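Local coordinates for putative L-alanine-DL-glutamate epimerase (PDB 3SN4), which probably acts as a racemase or epimerase of the mandelate racemase/muconate lactonizing enzyme family, holding 2-oxoglutarate at a magnesium ion in its barrel, at residues Gly16-His21 with Asn319-Leu324; Trp123-Thr128 with Lys163-Ile168; Asp219-Ala224 with Glu245-Ser250. All blocks are in the same frame, centred on the assembly; numbering follows the deposited sequence.

Contact 1: Gly16-His21 with Asn319-Leu324; sequences GWRNYH and NFYGHL. With AKG (2-oxoglutaric acid), chain C.
Where the N-terminal domain of this enolase-superfamily fold closes over the barrel, Arg-18, just before strand 19-27, and Tyr-20 in it meet Phe-320, Tyr-321 and Gly-322, in the loop between barrel strand 314-317 and helix 323-335. The guanidinium of Arg-18 grips one backbone oxygen end-on: NH1 and NH2 each donate to Phe-320 O over 2.8 Å. The oxygen lies in the guanidinium plane, while the two nitrogens reach it from opposite faces of the carbonyl plane, each bond bent to little over 140°. CG of Arg-18 sits between the backbone N and the carbonyl carbon (chi1 63°), and the chain then runs straight out to the loop. Its own neighbour covers one guanidinium face, Trp-17 CZ2 lying 3.5 Å above the plane toward the rim.

Beside this, the end of the Tyr-20 ring rests on backbone, with OH 3.5 Å from Gly-322 CA, where the chain has no side chain to hold it off. That hydroxyl is hydrogen-bonded to Glu-352, whose other carboxylate oxygen takes the backbone N-H of His-323 in the first turn of the helix, just after Gly-322 at the N-cap. Tyr-321 OH bonds to Asp-292 instead.

Phe-320 has its ring turned to the ligand. One face lies under the 2-oxoglutarate chain, C3 of the ligand standing 3.7 Å above the plane, over the ring centre, and CE1 of Phe-320 comes within 3.4 Å of C4 of the ligand. Two convergent N-H groups from a cation probably polarise the Phe-320 carbonyl and limit the rotation of its peptide, so the N-terminal domain, by one arginine, anchors the backbone of a residue whose ring lines the ligand's methylene carbons.

Contact 2: Trp123-Thr128 with Lys163-Ile168; sequences WSHCPT and KTNIFI. With AKG (2-oxoglutaric acid), chain C.
Lys-163 passes Ser-124 on its way to the ligand, CE lying 3.6 Å from Ser-124 OG, which is itself hydrogen-bonded to Glu-343. The lysine starts with CG opposite the backbone N (chi1 -166°), stays extended through CD, then bends at chi3 (81°), and the bend brings NZ to 2.7 Å from O2 of 2-oxoglutarate in a hydrogen bond. NZ is also hydrogen-bonded to Tyr-122 OH. At the other end of the ligand His-125 NE2 donates to O3 over 3.2 Å, with the oxygen at the ring edge and near its plane. ND1 of the same imidazole is held by Asp-345 and the ring is stacked with Trp-129, which together fix its rotation.

These groups stand where strand 118-123 runs into its loop and the first run of the broken strand 161-168 ends, two neighbouring strands in the enolase-superfamily fold; the Lys-Thr-Asn of residues 163-165 falls where many relatives carry Lys-X-Lys. Lys-163 N donates to Trp-123 O; beyond Ser-124 the loop turns back, and Cys-126 N meets Lys-163 O at 2.8 Å in a nearly straight bond. A cis peptide leads into Pro-127, the N-cap of helix 128-132, and its CD touches Thr-164 OG1, a hydroxyl bound to His-202.

In Asn-165 CG lies beside the backbone N, and the amide plane stands 16° from that of the His-125 ring. Its OD1 accepts from Thr-128 OG1; the 2.5 Å between them is very short and the exact length doubtful. A water accepts from His-125 N and is also hydrogen-bonded to Asn-165 OD1, while ND2 is tied to Asn-221. Thr-128 also lies at the edge of the Phe-167 ring, its CB in the ring plane and its CA 3.6 Å from Phe-167 CZ.

Contact 3: Asp219-Ala224 with Glu245-Ser250; sequences DLNFNA and EIDSYS. With MG (magnesium ion), chain B; NA (sodium ion), chain E; AKG (2-oxoglutaric acid), chain C.
Asp-219 and Glu-245 form a parallel bridge at the ends of their strands, with Leu-220 N donating to Glu-245 O and, further on, Asp-247 N donating to Asn-221 O. Both acidic side chains extend from one face of the sheet, CG opposite the backbone N in each, and their carboxylates stack with planes 27° apart. One oxygen of each binds the same magnesium ion, Asp-219 OD2 at 2.1 Å and Glu-245 OE1 at 2.1 Å. The 2-oxoglutarate chelates it through carboxylate O2 and keto O5; a water and Glu-269 complete the shell. The close approach of the two carboxylates is probably offset by the shared metal, and Glu-245 OE2 is turned away to Lys-163 and Trp-243.

Metal ligands at the ends of the third, fourth and fifth barrel strands are the signature of the enolase superfamily. Here the oxygen of Asp-219 that is not on the metal also shapes its loop: Asp-219 OD1 accepts from Asn-221 N over 2.8 Å, an Asx turn, just where a type II' turn runs from Leu-220 to Asn-223. Asn-221 ND2 makes a weak bond to O5 of the ligand, 2.7 Å long, and OD1 is held by Asn-165. The metal-bound water is hydrogen-bonded to Asp-219 OD1 and Asp-247 OD2, making Asp-247 a second-shell residue.

Asp-247 CB stands over the Phe-222 ring in a CH-pi contact, 3.4 Å from the centroid and 8° off the normal. Next to it, Phe-222 CE1 lies over a face of the Tyr-249 ring, 3.5 Å from Tyr-249 CE2. Tyr-249 OH binds a sodium ion at 2.9 Å, together with two waters, Thr-270 O and Pro-78 O of a second subunit.

All three contacts are largely buried and meet at the same 2-oxoglutarate, but from different parts of the fold. Contact 1 joins the N-terminal domain to a barrel loop and gives the ligand an apolar ring, whereas contacts 2 and 3 lie within the barrel, at strand ends and the loops after them, and supply most of the polar grips named here. Lys-163 of contact 2 and Glu-245 of contact 3 are linked by a salt bridge, and strand 161-168 pairs with strand 215-219; Phe-320 of contact 1 packs on His-125 of contact 2. Contacts 1 and 3 do not touch. Contact 3 alone binds metals and extends to partly exposed residues at neighbouring subunits.

Contact 1: Gly16-His21 with Asn319-Leu324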
loop_
_atom_site.group_PDB
_atom_site.type_symbol
_atom_site.label_atom_id
_atom_site.label_comp_id
_atom_site.label_asym_id
_atom_site.label_seq_id
_atom_site.Cartn_x
_atom_site.Cartn_y
_atom_site.Cartn_z
ATOM N N GLY A 16 -4.476 -27.708 41.600
ATOM C CA GLY A 16 -5.859 -28.167 41.512
ATOM C C GLY A 16 -6.172 -28.851 40.195
ATOM O O GLY A 16 -6.152 -30.083 40.088
ATOM N N TRP A 17 -6.491 -28.019 39.218
ATOM C CA TRP A 17 -6.868 -28.438 37.868
ATOM C C TRP A 17 -5.698 -28.215 36.906
ATOM O O TRP A 17 -5.825 -28.416 35.690
ATOM C CB TRP A 17 -8.115 -27.653 37.414
ATOM C CG TRP A 17 -7.935 -26.165 37.437
ATOM C CD1 TRP A 17 -8.028 -25.332 38.537
ATOM C CD2 TRP A 17 -7.596 -25.323 36.325
ATOM N NE1 TRP A 17 -7.776 -24.029 38.162
ATOM C CE2 TRP A 17 -7.514 -23.994 36.816
ATOM C CE3 TRP A 17 -7.367 -25.559 34.959
ATOM C CZ2 TRP A 17 -7.200 -22.908 35.991
ATOM C CZ3 TRP A 17 -7.059 -24.462 34.122
ATOM C CH2 TRP A 17 -6.974 -23.154 34.648
ATOM N N ARG A 18 -4.569 -27.771 37.465
ATOM C CA ARG A 18 -3.319 -27.579 36.747
ATOM C C ARG A 18 -2.178 -27.582 37.773
ATOM O O ARG A 18 -2.420 -27.556 38.986
ATOM C CB ARG A 18 -3.338 -26.227 36.038
ATOM C CG ARG A 18 -3.441 -25.043 37.014
ATOM C CD ARG A 18 -3.582 -23.730 36.275
ATOM N NE ARG A 18 -3.923 -22.639 37.193
ATOM C CZ ARG A 18 -3.902 -21.342 36.873
ATOM N NH1 ARG A 18 -3.534 -20.942 35.647
ATOM N NH2 ARG A 18 -4.235 -20.432 37.798
ATOM N N ASN A 19 -0.942 -27.582 37.287
ATOM C CA ASN A 19 0.220 -27.486 38.172
ATOM C C ASN A 19 0.850 -26.122 38.070
ATOM O O ASN A 19 0.734 -25.464 37.015
ATOM C CB ASN A 19 1.273 -28.531 37.826
ATOM C CG ASN A 19 0.778 -29.946 37.986
ATOM O OD1 ASN A 19 0.168 -30.310 39.000
ATOM N ND2 ASN A 19 1.047 -30.773 36.975
ATOM N N TYR A 20 1.511 -25.703 39.153
ATOM C CA TYR A 20 2.491 -24.614 39.103
ATOM C C TYR A 20 3.906 -25.153 38.874
ATOM O O TYR A 20 4.251 -26.193 39.391
ATOM C CB TYR A 20 2.517 -23.845 40.413
ATOM C CG TYR A 20 1.283 -23.064 40.774
ATOM C CD1 TYR A 20 0.374 -22.651 39.806
ATOM C CD2 TYR A 20 1.062 -22.672 42.095
ATOM C CE1 TYR A 20 -0.755 -21.898 40.153
ATOM C CE2 TYR A 20 -0.056 -21.941 42.453
ATOM C CZ TYR A 20 -0.956 -21.553 41.476
ATOM O OH TYR A 20 -2.060 -20.809 41.809
ATOM N N HIS A 21 4.714 -24.428 38.115
ATOM C CA HIS A 21 6.113 -24.796 37.880
ATOM C C HIS A 21 7.007 -23.657 38.276
ATOM O O HIS A 21 6.604 -22.512 38.183
ATOM C CB HIS A 21 6.365 -25.114 36.406
ATOM C CG HIS A 21 5.559 -26.266 35.896
ATOM N ND1 HIS A 21 6.115 -27.496 35.616
ATOM C CD2 HIS A 21 4.229 -26.382 35.643
ATOM C CE1 HIS A 21 5.164 -28.315 35.190
ATOM N NE2 HIS A 21 4.011 -27.663 35.193
ATOM N N ASN A 319 -1.765 -12.284 33.531
ATOM C CA ASN A 319 -1.478 -12.769 34.870
ATOM C C ASN A 319 -2.632 -13.596 35.384
ATOM O O ASN A 319 -3.626 -13.039 35.881
ATOM C CB ASN A 319 -1.253 -11.568 35.788
ATOM C CG ASN A 319 -0.805 -11.960 37.159
ATOM O OD1 ASN A 319 0.167 -12.711 37.310
ATOM N ND2 ASN A 319 -1.501 -11.453 38.179
ATOM N N PHE A 320 -2.519 -14.919 35.243
ATOM C CA PHE A 320 -3.565 -15.818 35.715
ATOM C C PHE A 320 -3.019 -17.111 36.321
ATOM O O PHE A 320 -3.631 -18.196 36.196
ATOM C CB PHE A 320 -4.607 -16.103 34.611
ATOM C CG PHE A 320 -4.159 -17.093 33.550
ATOM C CD1 PHE A 320 -4.807 -18.317 33.412
ATOM C CD2 PHE A 320 -3.127 -16.792 32.672
ATOM C CE1 PHE A 320 -4.398 -19.245 32.434
ATOM C CE2 PHE A 320 -2.725 -17.720 31.690
ATOM C CZ PHE A 320 -3.369 -18.937 31.576
ATOM N N TYR A 321 -1.895 -16.981 37.012
ATOM C CA TYR A 321 -1.276 -18.118 37.651
ATOM C C TYR A 321 -1.220 -17.929 39.193
ATOM O O TYR A 321 -2.218 -17.527 39.796
ATOM C CB TYR A 321 0.102 -18.331 37.021
ATOM C CG TYR A 321 0.166 -18.153 35.516
ATOM C CD1 TYR A 321 0.047 -19.239 34.645
ATOM C CD2 TYR A 321 0.406 -16.889 34.962
ATOM C CE1 TYR A 321 0.135 -19.063 33.225
ATOM C CE2 TYR A 321 0.508 -16.694 33.560
ATOM C CZ TYR A 321 0.378 -17.793 32.696
ATOM O OH TYR A 321 0.468 -17.593 31.316
ATOM N N GLY A 322 -0.083 -18.235 39.818
ATOM C CA GLY A 322 0.076 -18.138 41.287
ATOM C C GLY A 322 0.744 -16.848 41.759
ATOM O O GLY A 322 1.058 -15.981 40.966
ATOM N N HIS A 323 0.966 -16.724 43.058
ATOM C CA HIS A 323 1.445 -15.446 43.624
ATOM C C HIS A 323 2.752 -14.933 43.038
ATOM O O HIS A 323 2.927 -13.707 42.897
ATOM C CB HIS A 323 1.630 -15.541 45.122
ATOM C CG HIS A 323 0.358 -15.573 45.903
ATOM N ND1 HIS A 323 -0.852 -15.186 45.379
ATOM C CD2 HIS A 323 0.120 -15.913 47.194
ATOM C CE1 HIS A 323 -1.781 -15.284 46.310
ATOM N NE2 HIS A 323 -1.221 -15.733 47.418
ATOM N N LEU A 324 3.694 -15.833 42.755
ATOM C CA LEU A 324 4.965 -15.367 42.196
ATOM C C LEU A 324 4.763 -14.750 40.827
ATOM O O LEU A 324 5.391 -13.749 40.511
ATOM C CB LEU A 324 6.029 -16.452 42.135
ATOM C CG LEU A 324 7.384 -16.040 41.506
ATOM C CD1 LEU A 324 7.969 -14.780 42.135
ATOM C CD2 LEU A 324 8.395 -17.210 41.666
HETATM C C1 AKG C . -6.560 -14.540 30.307
HETATM O O1 AKG C . -6.148 -14.655 31.498
HETATM O O2 AKG C . -6.875 -13.400 29.838
HETATM C C2 AKG C . -6.647 -15.732 29.421
HETATM O O5 AKG C . -7.195 -15.654 28.323
HETATM C C3 AKG C . -6.016 -17.065 29.750
HETATM C C4 AKG C . -6.881 -18.167 30.389
HETATM C C5 AKG C . -8.200 -18.604 29.775
HETATM O O3 AKG C . -9.185 -17.842 29.933
HETATM O O4 AKG C . -8.280 -19.726 29.194
#

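Contact 2: Trp123-Thr128 with Lys163-Ile168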
loop_
_atom_site.group_PDB
_atom_site.type_symbol
_atom_site.label_atom_id
_atom_site.label_comp_id
_atom_site.label_asym_id
_atom_site.label_seq_id
_atom_site.Cartn_x
_atom_site.Cartn_y
_atom_site.Cartn_z
ATOM N N TRP A 123 -10.356 -8.037 38.476
ATOM C CA TRP A 123 -10.554 -9.379 39.010
ATOM C C TRP A 123 -10.939 -10.267 37.850
ATOM O O TRP A 123 -12.057 -10.184 37.325
ATOM C CB TRP A 123 -11.644 -9.356 40.069
ATOM C CG TRP A 123 -12.077 -10.701 40.622
ATOM C CD1 TRP A 123 -11.805 -11.936 40.125
ATOM C CD2 TRP A 123 -12.940 -10.904 41.747
ATOM N NE1 TRP A 123 -12.416 -12.905 40.888
ATOM C CE2 TRP A 123 -13.126 -12.294 41.886
ATOM C CE3 TRP A 123 -13.563 -10.043 42.655
ATOM C CZ2 TRP A 123 -13.921 -12.848 42.901
ATOM C CZ3 TRP A 123 -14.344 -10.589 43.668
ATOM C CH2 TRP A 123 -14.513 -11.980 43.786
ATOM N N SER A 124 -9.981 -11.084 37.440
ATOM C CA SER A 124 -10.103 -11.858 36.229
ATOM C C SER A 124 -10.760 -13.174 36.516
ATOM O O SER A 124 -10.843 -13.595 37.680
ATOM C CB SER A 124 -8.728 -12.091 35.610
ATOM O OG SER A 124 -8.911 -12.630 34.328
ATOM N N HIS A 125 -11.248 -13.817 35.447
ATOM C CA HIS A 125 -11.979 -15.088 35.537
ATOM C C HIS A 125 -13.078 -15.020 36.588
ATOM O O HIS A 125 -13.182 -15.885 37.457
ATOM C CB HIS A 125 -11.003 -16.229 35.843
ATOM C CG HIS A 125 -9.987 -16.415 34.776
ATOM N ND1 HIS A 125 -8.717 -15.891 34.858
ATOM C CD2 HIS A 125 -10.081 -16.998 33.557
ATOM C CE1 HIS A 125 -8.060 -16.166 33.746
ATOM N NE2 HIS A 125 -8.864 -16.839 32.942
ATOM N N CYS A 126 -13.884 -13.968 36.484
ATOM C CA CYS A 126 -14.924 -13.673 37.433
ATOM C C CYS A 126 -16.243 -13.561 36.659
ATOM O O CYS A 126 -16.481 -12.531 35.996
ATOM C CB CYS A 126 -14.582 -12.348 38.121
ATOM S SG CYS A 126 -15.883 -11.644 39.188
ATOM N N PRO A 127 -17.131 -14.579 36.756
ATOM C CA PRO A 127 -17.146 -15.752 37.648
ATOM C C PRO A 127 -16.584 -17.041 37.048
ATOM O O PRO A 127 -16.888 -18.121 37.539
ATOM C CB PRO A 127 -18.632 -15.922 37.946
ATOM C CG PRO A 127 -19.349 -15.334 36.739
ATOM C CD PRO A 127 -18.348 -14.544 35.929
ATOM N N THR A 128 -15.745 -16.919 36.023
ATOM C CA THR A 128 -15.218 -18.073 35.303
ATOM C C THR A 128 -14.644 -19.196 36.184
ATOM O O THR A 128 -14.972 -20.363 35.981
ATOM C CB THR A 128 -14.166 -17.621 34.275
ATOM O OG1 THR A 128 -14.697 -16.493 33.549
ATOM C CG2 THR A 128 -13.793 -18.789 33.333
ATOM N N LYS A 163 -13.506 -9.455 34.788
ATOM C CA LYS A 163 -13.466 -10.074 33.449
ATOM C C LYS A 163 -14.104 -11.450 33.446
ATOM O O LYS A 163 -13.735 -12.310 34.256
ATOM C CB LYS A 163 -12.038 -10.182 32.910
ATOM C CG LYS A 163 -12.003 -10.490 31.413
ATOM C CD LYS A 163 -10.632 -10.307 30.763
ATOM C CE LYS A 163 -9.714 -11.526 31.001
ATOM N NZ LYS A 163 -8.288 -11.244 30.635
ATOM N N THR A 164 -15.017 -11.667 32.502
ATOM C CA THR A 164 -15.698 -12.945 32.329
ATOM C C THR A 164 -15.404 -13.516 30.953
ATOM O O THR A 164 -14.725 -12.881 30.127
ATOM C CB THR A 164 -17.207 -12.782 32.516
ATOM O OG1 THR A 164 -17.831 -14.072 32.634
ATOM C CG2 THR A 164 -17.818 -11.972 31.371
ATOM N N ASN A 165 -15.893 -14.725 30.725
ATOM C CA ASN A 165 -15.688 -15.451 29.466
ATOM C C ASN A 165 -17.051 -15.835 28.870
ATOM O O ASN A 165 -17.995 -15.095 29.059
ATOM C CB ASN A 165 -14.779 -16.655 29.694
ATOM C CG ASN A 165 -13.466 -16.263 30.303
ATOM O OD1 ASN A 165 -13.378 -16.029 31.517
ATOM N ND2 ASN A 165 -12.420 -16.201 29.477
ATOM N N ILE A 166 -17.153 -16.941 28.130
ATOM C CA ILE A 166 -18.392 -17.315 27.459
ATOM C C ILE A 166 -18.963 -18.549 28.142
ATOM O O ILE A 166 -18.232 -19.528 28.353
ATOM C CB ILE A 166 -18.172 -17.624 25.943
ATOM C CG1 ILE A 166 -17.290 -16.557 25.254
ATOM C CG2 ILE A 166 -19.507 -17.728 25.227
ATOM C CD1 ILE A 166 -16.659 -17.017 23.896
ATOM N N PHE A 167 -20.258 -18.490 28.464
ATOM C CA PHE A 167 -20.970 -19.552 29.201
ATOM C C PHE A 167 -22.329 -19.835 28.605
ATOM O O PHE A 167 -22.999 -18.918 28.128
ATOM C CB PHE A 167 -21.139 -19.166 30.678
ATOM C CG PHE A 167 -19.833 -18.982 31.370
ATOM C CD1 PHE A 167 -19.151 -20.069 31.859
ATOM C CD2 PHE A 167 -19.258 -17.738 31.467
ATOM C CE1 PHE A 167 -17.930 -19.910 32.458
ATOM C CE2 PHE A 167 -18.035 -17.579 32.053
ATOM C CZ PHE A 167 -17.369 -18.665 32.536
ATOM N N ILE A 168 -22.721 -21.109 28.638
ATOM C CA ILE A 168 -24.054 -21.543 28.228
ATOM C C ILE A 168 -24.905 -21.806 29.474
ATOM O O ILE A 168 -24.559 -22.675 30.275
ATOM C CB ILE A 168 -23.991 -22.845 27.393
ATOM C CG1 ILE A 168 -23.001 -22.691 26.215
ATOM C CG2 ILE A 168 -25.411 -23.289 26.965
ATOM C CD1 ILE A 168 -23.111 -21.368 25.401
HETATM C C1 AKG C . -6.560 -14.540 30.307
HETATM O O1 AKG C . -6.148 -14.655 31.498
HETATM O O2 AKG C . -6.875 -13.400 29.838
HETATM C C2 AKG C . -6.647 -15.732 29.421
HETATM O O5 AKG C . -7.195 -15.654 28.323
HETATM C C3 AKG C . -6.016 -17.065 29.750
HETATM C C4 AKG C . -6.881 -18.167 30.389
HETATM C C5 AKG C . -8.200 -18.604 29.775
HETATM O O3 AKG C . -9.185 -17.842 29.933
HETATM O O4 AKG C . -8.280 -19.726 29.194
HETATM O O HOH W 1 -11.600 -13.972 32.479
#

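Contact 3: Asp219-Ala224 with Glu245-Ser250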
loop_
_atom_site.group_PDB
_atom_site.type_symbol
_atom_site.label_atom_id
_atom_site.label_comp_id
_atom_site.label_asym_id
_atom_site.label_seq_id
_atom_site.Cartn_x
_atom_site.Cartn_y
_atom_site.Cartn_z
ATOM N N ASP A 219 -13.619 -11.645 27.671
ATOM C CA ASP A 219 -12.578 -12.393 26.959
ATOM C C ASP A 219 -13.227 -13.482 26.134
ATOM O O ASP A 219 -13.943 -14.341 26.667
ATOM C CB ASP A 219 -11.566 -12.968 27.943
ATOM C CG ASP A 219 -10.267 -13.435 27.285
ATOM O OD1 ASP A 219 -10.189 -13.629 26.043
ATOM O OD2 ASP A 219 -9.299 -13.640 28.050
ATOM N N LEU A 220 -12.986 -13.412 24.821
ATOM C CA LEU A 220 -13.464 -14.397 23.849
ATOM C C LEU A 220 -12.361 -15.364 23.395
ATOM O O LEU A 220 -12.628 -16.300 22.632
ATOM C CB LEU A 220 -14.070 -13.662 22.646
ATOM C CG LEU A 220 -15.186 -12.628 22.976
ATOM C CD1 LEU A 220 -15.570 -11.817 21.694
ATOM C CD2 LEU A 220 -16.394 -13.324 23.583
ATOM N N ASN A 221 -11.144 -15.162 23.896
ATOM C CA ASN A 221 -9.992 -16.059 23.666
ATOM C C ASN A 221 -9.896 -16.398 22.163
ATOM O O ASN A 221 -10.026 -15.487 21.341
ATOM C CB ASN A 221 -10.072 -17.309 24.545
ATOM C CG ASN A 221 -10.041 -17.000 26.022
ATOM O OD1 ASN A 221 -11.081 -16.951 26.671
ATOM N ND2 ASN A 221 -8.844 -16.800 26.563
ATOM N N PHE A 222 -9.692 -17.668 21.809
ATOM C CA PHE A 222 -9.626 -18.103 20.409
ATOM C C PHE A 222 -10.953 -18.775 19.978
ATOM O O PHE A 222 -10.949 -19.673 19.108
ATOM C CB PHE A 222 -8.508 -19.141 20.202
ATOM C CG PHE A 222 -7.091 -18.618 20.345
ATOM C CD1 PHE A 222 -6.376 -18.184 19.213
ATOM C CD2 PHE A 222 -6.430 -18.675 21.571
ATOM C CE1 PHE A 222 -5.034 -17.755 19.313
ATOM C CE2 PHE A 222 -5.100 -18.248 21.692
ATOM C CZ PHE A 222 -4.385 -17.801 20.544
ATOM N N ASN A 223 -12.087 -18.337 20.530
ATOM C CA ASN A 223 -13.332 -19.121 20.386
ATOM C C ASN A 223 -14.215 -18.843 19.183
ATOM O O ASN A 223 -15.329 -19.378 19.087
ATOM C CB ASN A 223 -14.129 -19.026 21.685
ATOM C CG ASN A 223 -13.449 -19.773 22.830
ATOM O OD1 ASN A 223 -12.943 -20.897 22.655
ATOM N ND2 ASN A 223 -13.437 -19.164 23.999
ATOM N N ALA A 224 -13.739 -18.018 18.247
ATOM C CA ALA A 224 -14.455 -17.776 16.992
ATOM C C ALA A 224 -13.481 -17.510 15.847
ATOM O O ALA A 224 -12.268 -17.453 16.065
ATOM C CB ALA A 224 -15.400 -16.592 17.146
ATOM N N GLU A 245 -11.642 -8.978 24.470
ATOM C CA GLU A 245 -10.362 -9.602 24.281
ATOM C C GLU A 245 -10.528 -10.725 23.292
ATOM O O GLU A 245 -11.413 -11.579 23.436
ATOM C CB GLU A 245 -9.884 -10.120 25.623
ATOM C CG GLU A 245 -8.418 -10.527 25.736
ATOM C CD GLU A 245 -8.027 -10.735 27.209
ATOM O OE1 GLU A 245 -7.145 -11.554 27.468
ATOM O OE2 GLU A 245 -8.614 -10.095 28.109
ATOM N N ILE A 246 -9.673 -10.721 22.276
ATOM C CA ILE A 246 -9.787 -11.654 21.150
ATOM C C ILE A 246 -8.373 -12.069 20.786
ATOM O O ILE A 246 -7.539 -11.226 20.437
ATOM C CB ILE A 246 -10.449 -10.985 19.940
ATOM C CG1 ILE A 246 -11.923 -10.665 20.227
ATOM C CG2 ILE A 246 -10.363 -11.876 18.663
ATOM C CD1 ILE A 246 -12.578 -9.756 19.165
ATOM N N ASP A 247 -8.089 -13.355 20.861
ATOM C CA ASP A 247 -6.822 -13.864 20.368
ATOM C C ASP A 247 -6.932 -14.373 18.939
ATOM O O ASP A 247 -7.895 -15.074 18.593
ATOM C CB ASP A 247 -6.311 -14.966 21.262
ATOM C CG ASP A 247 -6.076 -14.496 22.663
ATOM O OD1 ASP A 247 -5.317 -13.513 22.865
ATOM O OD2 ASP A 247 -6.663 -15.129 23.552
ATOM N N SER A 248 -5.933 -14.046 18.129
ATOM C CA SER A 248 -5.969 -14.308 16.693
ATOM C C SER A 248 -4.575 -14.359 16.157
ATOM O O SER A 248 -3.719 -13.564 16.575
ATOM C CB SER A 248 -6.732 -13.203 15.938
ATOM O OG SER A 248 -6.692 -13.468 14.536
ATOM N N TYR A 249 -4.341 -15.285 15.234
ATOM C CA TYR A 249 -3.094 -15.315 14.467
ATOM C C TYR A 249 -3.266 -14.693 13.097
ATOM O O TYR A 249 -2.447 -14.916 12.196
ATOM C CB TYR A 249 -2.562 -16.719 14.381
ATOM C CG TYR A 249 -2.172 -17.247 15.735
ATOM C CD1 TYR A 249 -1.319 -16.516 16.563
ATOM C CD2 TYR A 249 -2.675 -18.449 16.206
ATOM C CE1 TYR A 249 -0.963 -16.996 17.819
ATOM C CE2 TYR A 249 -2.308 -18.948 17.465
ATOM C CZ TYR A 249 -1.471 -18.212 18.264
ATOM O OH TYR A 249 -1.100 -18.709 19.500
ATOM N N SER A 250 -4.317 -13.881 12.979
ATOM C CA SER A 250 -4.608 -13.132 11.759
ATOM C C SER A 250 -4.707 -11.639 12.093
ATOM O O SER A 250 -5.768 -11.144 12.475
ATOM C CB SER A 250 -5.896 -13.609 11.110
ATOM O OG SER A 250 -6.164 -12.839 9.934
HETATM MG MG MG B . -7.231 -13.650 27.613
HETATM NA NA NA E . 1.626 -17.970 20.102
HETATM C C1 AKG C . -6.560 -14.540 30.307
HETATM O O1 AKG C . -6.148 -14.655 31.498
HETATM O O2 AKG C . -6.875 -13.400 29.838
HETATM C C2 AKG C . -6.647 -15.732 29.421
HETATM O O5 AKG C . -7.195 -15.654 28.323
HETATM C C3 AKG C . -6.016 -17.065 29.750
HETATM C C4 AKG C . -6.881 -18.167 30.389
HETATM C C5 AKG C . -8.200 -18.604 29.775
HETATM O O3 AKG C . -9.185 -17.842 29.933
HETATM O O4 AKG C . -8.280 -19.726 29.194
HETATM O O HOH W 2 -7.570 -14.024 25.635
HETATM O O HOH W 3 -6.418 -17.104 25.049
HETATM O O HOH W 4 3.512 -19.578 19.945
HETATM O O HOH W 5 2.664 -16.728 18.098
#